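Local coordinates for DNA mismatch repair protein PMS1 (Saccharomyces cerevisiae, PDB 3H4L) that acts in DNA mismatch repair, its N-terminal domain binding an ATP analogue with magnesium at a site of the gyrase B/HSP90-like ATPase family, at residues Lys50-Glu55 against Arg169-Cys174; Val177-Ala182 against Ser218-Ala223; Ser191-Thr196 against Lys201-Ser206. All coordinates share one frame; numbering follows the deposited sequence.

In the fold
The three contacts belong largely to the ATPase part of the chain. Along the chain interaction 1 closes before interaction 2 opens, and interaction 3, the hairpin of strands 189-195 and 200-206, is nested inside the loop that interaction 2 closes. Helix 167-184 serves interactions 1 and 2, whose centres lie about 17 Å apart. Interactions 1 and 3 are closer, about 11 Å between centres, and meet directly where Asn194 OD1 and the Ile195 carbonyl receive backbone N-H groups of the 50-55 loop. Interactions 2 and 3, about 14 Å apart, touch around Leu205. All three reach the second subunit, consistent with a nucleotide-bound dimer sharing its interface with the ATP site.

Interaction 1 (Lys50-Glu55 against Arg169-Cys174)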
# COMPACT_ATOMS: atom_id res chain seq x y z
N LYS B 50 -7.13 -7.07 3.15
CA LYS B 50 -7.79 -7.36 1.88
C LYS B 50 -8.88 -6.31 1.74
O LYS B 50 -9.73 -6.14 2.62
CB LYS B 50 -8.36 -8.77 1.85
CG LYS B 50 -7.26 -9.81 1.63
CD LYS B 50 -7.81 -11.13 1.07
CE LYS B 50 -6.69 -12.16 0.92
NZ LYS B 50 -7.18 -13.46 0.35
N ASP B 51 -8.81 -5.57 0.65
CA ASP B 51 -9.72 -4.47 0.36
C ASP B 51 -9.80 -3.54 1.57
O ASP B 51 -10.87 -3.24 2.09
CB ASP B 51 -11.11 -4.97 -0.04
CG ASP B 51 -11.96 -3.88 -0.69
OD1 ASP B 51 -11.40 -3.00 -1.38
OD2 ASP B 51 -13.20 -3.89 -0.53
N TYR B 52 -8.63 -3.08 2.00
CA TYR B 52 -8.49 -2.15 3.13
C TYR B 52 -9.11 -2.56 4.46
O TYR B 52 -9.31 -1.72 5.33
CB TYR B 52 -9.02 -0.78 2.70
CG TYR B 52 -8.08 -0.07 1.76
CD1 TYR B 52 -6.82 0.34 2.19
CD2 TYR B 52 -8.42 0.18 0.43
CE1 TYR B 52 -5.92 0.96 1.33
CE2 TYR B 52 -7.53 0.80 -0.45
CZ TYR B 52 -6.28 1.19 0.02
OH TYR B 52 -5.37 1.81 -0.80
N GLY B 53 -9.39 -3.85 4.64
CA GLY B 53 -9.98 -4.30 5.89
C GLY B 53 -11.41 -4.77 5.72
O GLY B 53 -11.91 -5.59 6.50
N LEU B 54 -12.08 -4.26 4.69
CA LEU B 54 -13.46 -4.63 4.41
C LEU B 54 -13.60 -6.14 4.27
O LEU B 54 -14.57 -6.72 4.74
CB LEU B 54 -13.94 -3.96 3.12
CG LEU B 54 -13.94 -2.44 3.20
CD1 LEU B 54 -14.07 -1.84 1.82
CD2 LEU B 54 -15.07 -1.99 4.11
N GLU B 55 -12.63 -6.76 3.61
CA GLU B 55 -12.63 -8.20 3.40
C GLU B 55 -11.98 -8.93 4.56
O GLU B 55 -12.54 -9.88 5.11
CB GLU B 55 -11.89 -8.53 2.09
CG GLU B 55 -11.74 -10.00 1.77
CD GLU B 55 -13.06 -10.70 1.50
OE1 GLU B 55 -14.10 -10.01 1.42
OE2 GLU B 55 -13.05 -11.95 1.36
N ARG B 169 -11.00 6.53 5.51
CA ARG B 169 -10.56 7.27 6.68
C ARG B 169 -10.14 6.29 7.77
O ARG B 169 -9.11 6.48 8.43
CB ARG B 169 -11.67 8.20 7.20
N GLN B 170 -10.94 5.24 7.95
CA GLN B 170 -10.67 4.22 8.97
C GLN B 170 -9.28 3.63 8.81
O GLN B 170 -8.55 3.47 9.78
CB GLN B 170 -11.70 3.10 8.88
CG GLN B 170 -11.45 1.93 9.87
CD GLN B 170 -11.66 2.33 11.32
OE1 GLN B 170 -11.01 1.80 12.22
NE2 GLN B 170 -12.58 3.26 11.55
N PHE B 171 -8.92 3.30 7.57
CA PHE B 171 -7.63 2.72 7.28
C PHE B 171 -6.53 3.67 7.71
O PHE B 171 -5.60 3.29 8.42
CB PHE B 171 -7.49 2.42 5.80
CG PHE B 171 -6.28 1.60 5.45
CD1 PHE B 171 -6.23 0.25 5.78
CD2 PHE B 171 -5.21 2.17 4.78
CE1 PHE B 171 -5.13 -0.52 5.43
CE2 PHE B 171 -4.10 1.41 4.43
CZ PHE B 171 -4.06 0.06 4.75
N THR B 172 -6.62 4.92 7.28
CA THR B 172 -5.60 5.88 7.66
C THR B 172 -5.54 5.95 9.19
O THR B 172 -4.46 6.05 9.76
CB THR B 172 -5.88 7.30 7.11
OG1 THR B 172 -6.12 7.22 5.69
CG2 THR B 172 -4.67 8.20 7.35
N LYS B 173 -6.69 5.89 9.86
CA LYS B 173 -6.66 5.93 11.32
C LYS B 173 -5.90 4.70 11.81
O LYS B 173 -5.09 4.77 12.73
CB LYS B 173 -8.06 5.91 11.92
CG LYS B 173 -8.03 5.73 13.43
CD LYS B 173 -9.40 5.50 14.05
CE LYS B 173 -9.26 5.40 15.57
NZ LYS B 173 -10.53 4.99 16.24
N CYS B 174 -6.19 3.57 11.17
CA CYS B 174 -5.55 2.32 11.51
C CYS B 174 -4.06 2.33 11.13
O CYS B 174 -3.25 1.67 11.77
CB CYS B 174 -6.27 1.20 10.77
SG CYS B 174 -5.56 -0.40 11.04
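The carbonyl oxygen of Lys50 is gripped by two backbone N-H groups, and the turn they close carries Tyr52 against Phe171. Gly53 N and Glu55 N both stand 3.1 Å from Lys50 O, approaching from opposite faces of its plane. Tyr52 itself adopts left-handed helical backbone angles, and its N-H is tied to Asn194 OD1, which ties the loop backbone to strand 189-195 at this residue. Gly53 follows with phi 112°, where a CB would run into the carbonyl oxygen of Tyr52. With chi1 -74° CG of Tyr52 stands beside the backbone N, and the ring swings nearer the helix than the CB bond suggests. The two rings form a T-shaped (edge-to-face) pair, centroids of Tyr52 and Phe171 4.7 Å apart and planes at 75°. The edge belongs to tyrosine: Tyr52 CD1 stands 3.4 Å above the Phe171 plane, over the ring centre, while Tyr52 CE1 reaches Phe171 CE2 at 3.6 Å.

The loop joins antiparallel strands 44-50 and 56-61 of the ATPase sheet, and Phe171 projects toward it from helix 167-184, which packs on one face of that sheet. Phe49, at the end of the first strand, makes a second edge-to-face pair with Phe171, tying the helix to strand as well as loop. Arg98 of the second subunit, one of the residues lining the nucleotide pocket, packs on both Tyr52 and Phe171. The tyrosine side chain comes within about 5 Å, nearest atoms, of the ATP analogue held in the pocket of the second subunit.

Interaction 2 (Val177-Ala182 against Ser218-Ala223); sequences VIQGYA and SSVFGA
Two helices pack here where the ATPase part of the chain runs on toward the second, four-stranded sheet of the chain: the later turns of helix 167-184 meet the C-terminal end of helix 213-221, just before Gly222 leaves the helical path with positive phi. Gln179 carries most of the contact. Its chi1 of -64° sets CG beside the backbone N, and the chain then extends across to the other helix. The aliphatic part does the close packing, Gln179 CG lying 3.6 Å from Val220 CG1. Beyond it the amide meets the far end of the Phe221 ring, with Gln179 NE2 3.7 Å from Phe221 CE1 and the amide and ring planes 46° apart. Val220 CG1 also lies over one face of the Phe221 ring, 3.4 Å above its plane and toward the rim, so that it meets the glutamine chain on one side and its own neighbour's ring on another. The other methyl, Val220 CG2, turns to Ala182 CB at 4.3 Å, a looser touch. Val220 O is hydrogen-bonded to His78 ND1 of the second subunit, and that histidine also packs on Gln179. Leu205 of strand 200-206 touches both Gln179 and Val220. On other sides of helix 167-184, Ile178 packs on strands 44-50 and 189-195, Tyr181 lies against helix 26-39, and Gly180 O is bonded to Tyr286 of the second sheet.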
# COMPACT_ATOMS: atom_id res chain seq x y z
N VAL B 177 -1.93 4.18 13.78
CA VAL B 177 -1.65 3.30 14.90
C VAL B 177 -0.56 2.30 14.55
O VAL B 177 0.24 1.92 15.41
CB VAL B 177 -2.91 2.55 15.32
CG1 VAL B 177 -2.54 1.33 16.17
CG2 VAL B 177 -3.81 3.48 16.08
N ILE B 178 -0.52 1.84 13.30
CA ILE B 178 0.52 0.89 12.94
C ILE B 178 1.86 1.62 12.93
O ILE B 178 2.89 1.07 13.33
CB ILE B 178 0.22 0.21 11.57
CG1 ILE B 178 -0.88 -0.84 11.74
CG2 ILE B 178 1.47 -0.47 11.04
CD1 ILE B 178 -1.34 -1.48 10.44
N GLN B 179 1.85 2.88 12.49
CA GLN B 179 3.08 3.68 12.46
C GLN B 179 3.61 3.83 13.89
O GLN B 179 4.83 3.75 14.12
CB GLN B 179 2.81 5.05 11.84
CG GLN B 179 2.38 4.98 10.37
CD GLN B 179 1.90 6.31 9.83
OE1 GLN B 179 1.08 6.98 10.45
NE2 GLN B 179 2.39 6.69 8.66
N GLY B 180 2.70 4.01 14.85
CA GLY B 180 3.11 4.14 16.24
C GLY B 180 3.87 2.93 16.75
O GLY B 180 4.93 3.04 17.37
N TYR B 181 3.35 1.74 16.48
CA TYR B 181 4.01 0.53 16.93
C TYR B 181 5.36 0.34 16.25
O TYR B 181 6.33 -0.12 16.86
CB TYR B 181 3.13 -0.68 16.63
CG TYR B 181 1.99 -0.94 17.60
CD1 TYR B 181 2.23 -1.50 18.85
CD2 TYR B 181 0.66 -0.68 17.23
CE1 TYR B 181 1.18 -1.81 19.70
CE2 TYR B 181 -0.39 -0.99 18.07
CZ TYR B 181 -0.12 -1.56 19.31
OH TYR B 181 -1.17 -1.88 20.16
N ALA B 182 5.43 0.70 14.97
CA ALA B 182 6.65 0.52 14.20
C ALA B 182 7.77 1.49 14.55
O ALA B 182 8.95 1.14 14.45
CB ALA B 182 6.34 0.63 12.71
N SER B 218 12.22 7.72 9.53
CA SER B 218 12.57 8.02 8.14
C SER B 218 11.92 7.06 7.14
O SER B 218 11.63 7.46 6.00
CB SER B 218 14.09 8.01 7.97
OG SER B 218 14.64 9.25 8.38
N SER B 219 11.71 5.82 7.56
CA SER B 219 11.08 4.83 6.70
C SER B 219 9.58 5.09 6.69
O SER B 219 8.94 5.14 5.63
CB SER B 219 11.32 3.42 7.24
OG SER B 219 12.70 3.17 7.39
N VAL B 220 9.03 5.28 7.88
CA VAL B 220 7.61 5.50 8.05
C VAL B 220 7.09 6.87 7.61
O VAL B 220 5.90 7.02 7.34
CB VAL B 220 7.23 5.23 9.55
CG1 VAL B 220 5.86 5.80 9.88
CG2 VAL B 220 7.25 3.73 9.81
N PHE B 221 7.97 7.87 7.50
CA PHE B 221 7.51 9.20 7.10
C PHE B 221 8.37 9.87 6.04
O PHE B 221 8.33 11.10 5.89
CB PHE B 221 7.43 10.10 8.32
CG PHE B 221 6.29 9.78 9.25
CD1 PHE B 221 4.99 10.10 8.89
CD2 PHE B 221 6.53 9.19 10.48
CE1 PHE B 221 3.94 9.83 9.76
CE2 PHE B 221 5.48 8.92 11.36
CZ PHE B 221 4.19 9.24 11.00
N GLY B 222 9.15 9.07 5.31
CA GLY B 222 10.00 9.61 4.27
C GLY B 222 11.03 10.58 4.79
O GLY B 222 11.14 10.78 6.01
N ALA B 223 11.77 11.20 3.87
CA ALA B 223 12.82 12.16 4.19
C ALA B 223 12.29 13.41 4.90
O ALA B 223 13.03 14.09 5.61
CB ALA B 223 13.56 12.57 2.93

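Interaction 3 (Ser191-Thr196 against Lys201-Ser206). With ANP (phosphoaminophosphonic acid-adenylate ester), chain C.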
# COMPACT_ATOMS: atom_id res chain seq x y z
N SER B 191 5.70 -5.09 8.40
CA SER B 191 5.41 -5.07 6.97
C SER B 191 3.90 -4.99 6.82
O SER B 191 3.17 -5.72 7.49
CB SER B 191 5.91 -6.35 6.30
OG SER B 191 7.30 -6.47 6.45
N VAL B 192 3.43 -4.11 5.96
CA VAL B 192 2.00 -3.99 5.78
C VAL B 192 1.66 -3.86 4.32
O VAL B 192 2.16 -2.97 3.61
CB VAL B 192 1.45 -2.76 6.52
CG1 VAL B 192 -0.05 -2.66 6.32
CG2 VAL B 192 1.80 -2.85 8.02
N TRP B 193 0.80 -4.75 3.85
CA TRP B 193 0.37 -4.73 2.47
C TRP B 193 -1.15 -4.66 2.42
O TRP B 193 -1.83 -4.98 3.40
CB TRP B 193 0.78 -6.01 1.73
CG TRP B 193 2.19 -6.45 1.87
CD1 TRP B 193 2.75 -7.12 2.92
CD2 TRP B 193 3.19 -6.38 0.86
NE1 TRP B 193 4.04 -7.48 2.62
CE2 TRP B 193 4.34 -7.03 1.36
CE3 TRP B 193 3.24 -5.82 -0.43
CZ2 TRP B 193 5.51 -7.16 0.61
CZ3 TRP B 193 4.40 -5.95 -1.17
CH2 TRP B 193 5.53 -6.61 -0.65
N ASN B 194 -1.66 -4.25 1.27
CA ASN B 194 -3.09 -4.21 1.05
C ASN B 194 -3.31 -4.87 -0.29
O ASN B 194 -2.77 -4.42 -1.30
CB ASN B 194 -3.64 -2.80 0.99
CG ASN B 194 -5.12 -2.79 0.65
OD1 ASN B 194 -5.91 -3.51 1.28
ND2 ASN B 194 -5.51 -2.00 -0.35
N ILE B 195 -4.10 -5.93 -0.29
CA ILE B 195 -4.40 -6.64 -1.53
C ILE B 195 -5.71 -6.08 -2.06
O ILE B 195 -6.75 -6.20 -1.41
CB ILE B 195 -4.51 -8.13 -1.27
CG1 ILE B 195 -3.13 -8.69 -0.92
CG2 ILE B 195 -5.09 -8.83 -2.49
CD1 ILE B 195 -3.15 -10.09 -0.38
N THR B 196 -5.65 -5.45 -3.24
CA THR B 196 -6.83 -4.84 -3.85
C THR B 196 -7.72 -5.86 -4.54
O THR B 196 -7.25 -6.87 -5.06
CB THR B 196 -6.45 -3.76 -4.90
OG1 THR B 196 -6.11 -4.39 -6.14
CG2 THR B 196 -5.27 -2.93 -4.42
N LYS B 201 -1.12 -6.41 -4.97
CA LYS B 201 -0.49 -6.53 -3.66
C LYS B 201 0.27 -5.22 -3.52
O LYS B 201 1.39 -5.07 -4.02
CB LYS B 201 0.47 -7.72 -3.63
CG LYS B 201 1.09 -8.03 -2.28
CD LYS B 201 2.18 -9.10 -2.42
CE LYS B 201 2.79 -9.52 -1.09
NZ LYS B 201 1.83 -10.26 -0.22
N ASN B 202 -0.37 -4.25 -2.87
CA ASN B 202 0.20 -2.93 -2.69
C ASN B 202 0.92 -2.81 -1.35
O ASN B 202 0.29 -2.90 -0.29
CB ASN B 202 -0.93 -1.91 -2.80
CG ASN B 202 -0.47 -0.59 -3.36
OD1 ASN B 202 0.55 -0.51 -4.05
ND2 ASN B 202 -1.24 0.47 -3.09
N LEU B 203 2.24 -2.61 -1.40
CA LEU B 203 2.99 -2.49 -0.16
C LEU B 203 2.59 -1.17 0.46
O LEU B 203 2.51 -0.15 -0.22
CB LEU B 203 4.49 -2.51 -0.42
CG LEU B 203 5.33 -2.26 0.84
CD1 LEU B 203 5.32 -3.49 1.73
CD2 LEU B 203 6.75 -1.94 0.43
N ILE B 204 2.31 -1.20 1.76
CA ILE B 204 1.89 -0.01 2.49
C ILE B 204 2.98 0.53 3.42
O ILE B 204 3.25 1.73 3.42
CB ILE B 204 0.63 -0.30 3.32
CG1 ILE B 204 -0.49 -0.84 2.42
CG2 ILE B 204 0.19 0.96 4.03
CD1 ILE B 204 -1.00 0.14 1.39
N LEU B 205 3.60 -0.35 4.22
CA LEU B 205 4.65 0.07 5.16
C LEU B 205 5.67 -1.03 5.42
O LEU B 205 5.35 -2.23 5.34
CB LEU B 205 4.02 0.52 6.48
CG LEU B 205 4.88 0.89 7.71
CD1 LEU B 205 4.09 1.83 8.63
CD2 LEU B 205 5.29 -0.37 8.47
N SER B 206 6.90 -0.62 5.74
CA SER B 206 7.96 -1.57 6.04
C SER B 206 9.12 -0.97 6.81
O SER B 206 9.60 0.12 6.48
CB SER B 206 8.50 -2.19 4.75
OG SER B 206 9.49 -3.15 5.05
PG ANP C . 1.59 1.50 -7.50
O1G ANP C . 2.07 2.78 -8.01
O2G ANP C . 0.60 0.87 -8.35
O3G ANP C . 2.67 0.52 -7.17
PB ANP C . -0.17 3.04 -5.81
O1B ANP C . -0.85 2.76 -4.53
O2B ANP C . -1.05 3.39 -6.92
N3B ANP C . 0.84 1.82 -6.10
PA ANP C . 0.99 5.71 -6.23
O1A ANP C . 0.96 5.53 -7.68
O2A ANP C . 2.08 6.50 -5.61
O3A ANP C . 0.83 4.26 -5.54
O5' ANP C . -0.27 6.61 -5.74
C5' ANP C . -0.98 6.07 -4.66
C4' ANP C . -2.20 6.57 -3.95
O4' ANP C . -2.57 7.87 -4.42
C3' ANP C . -3.17 5.59 -4.48
O3' ANP C . -3.08 4.36 -3.73
C2' ANP C . -4.47 6.37 -4.46
O2' ANP C . -5.12 6.19 -3.21
C1' ANP C . -3.96 7.81 -4.75
N9 ANP C . -4.06 8.30 -6.16
C8 ANP C . -3.09 8.62 -7.10
N7 ANP C . -3.51 9.03 -8.26
C5 ANP C . -4.88 8.98 -8.10
C6 ANP C . -6.00 9.27 -8.96
N6 ANP C . -5.83 9.72 -10.20
N1 ANP C . -7.31 9.12 -8.50
C2 ANP C . -7.53 8.67 -7.22
N3 ANP C . -6.54 8.36 -6.33
C4 ANP C . -5.25 8.52 -6.82
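Trp193 reaches across the strand pair to Lys201 and Leu203. Its CB passes the backbone, Trp193 CB being 3.7 Å from Asn202 O; farther out, Trp193 CE3 lies 3.4 Å from Leu203 CA, and CZ3 meets the leucine CB. The six-membered ring is sandwiched: Leu203 CD1 sits 3.5 Å from its centroid over one face, Lys201 CE 3.6 Å from it over the opposite face, both as CH-pi contacts. Lys201 is extended as far as CE and bends only at chi4 (68°), which carries NZ over the five-membered ring, 4.2 Å from the Trp193 centroid in a cation-pi contact. Trading the indole for an alanine would probably strip Lys201 of its cation-pi partner and leave its chain and the Leu203 methyl without the slab that separates them.

The strands form an antiparallel hairpin whose register is shifted by a classic beta bulge, with Ile204 and Leu205 both opposite Val192. Val192 O accepts both their N-H groups, from Ile204 N at 2.6 Å and from Leu205 N, the latter on a lone pair. On the other face of the sheet, Asn202 holds the phosphate chain of the nucleotide with both ends of its amide: Asn202 ND2 gives to ANP O1B at 2.7 Å, and Asn202 OD1 accepts from ANP N3B. That ligand occupies the pocket of the second subunit, whose strand pairs in parallel with 201-206.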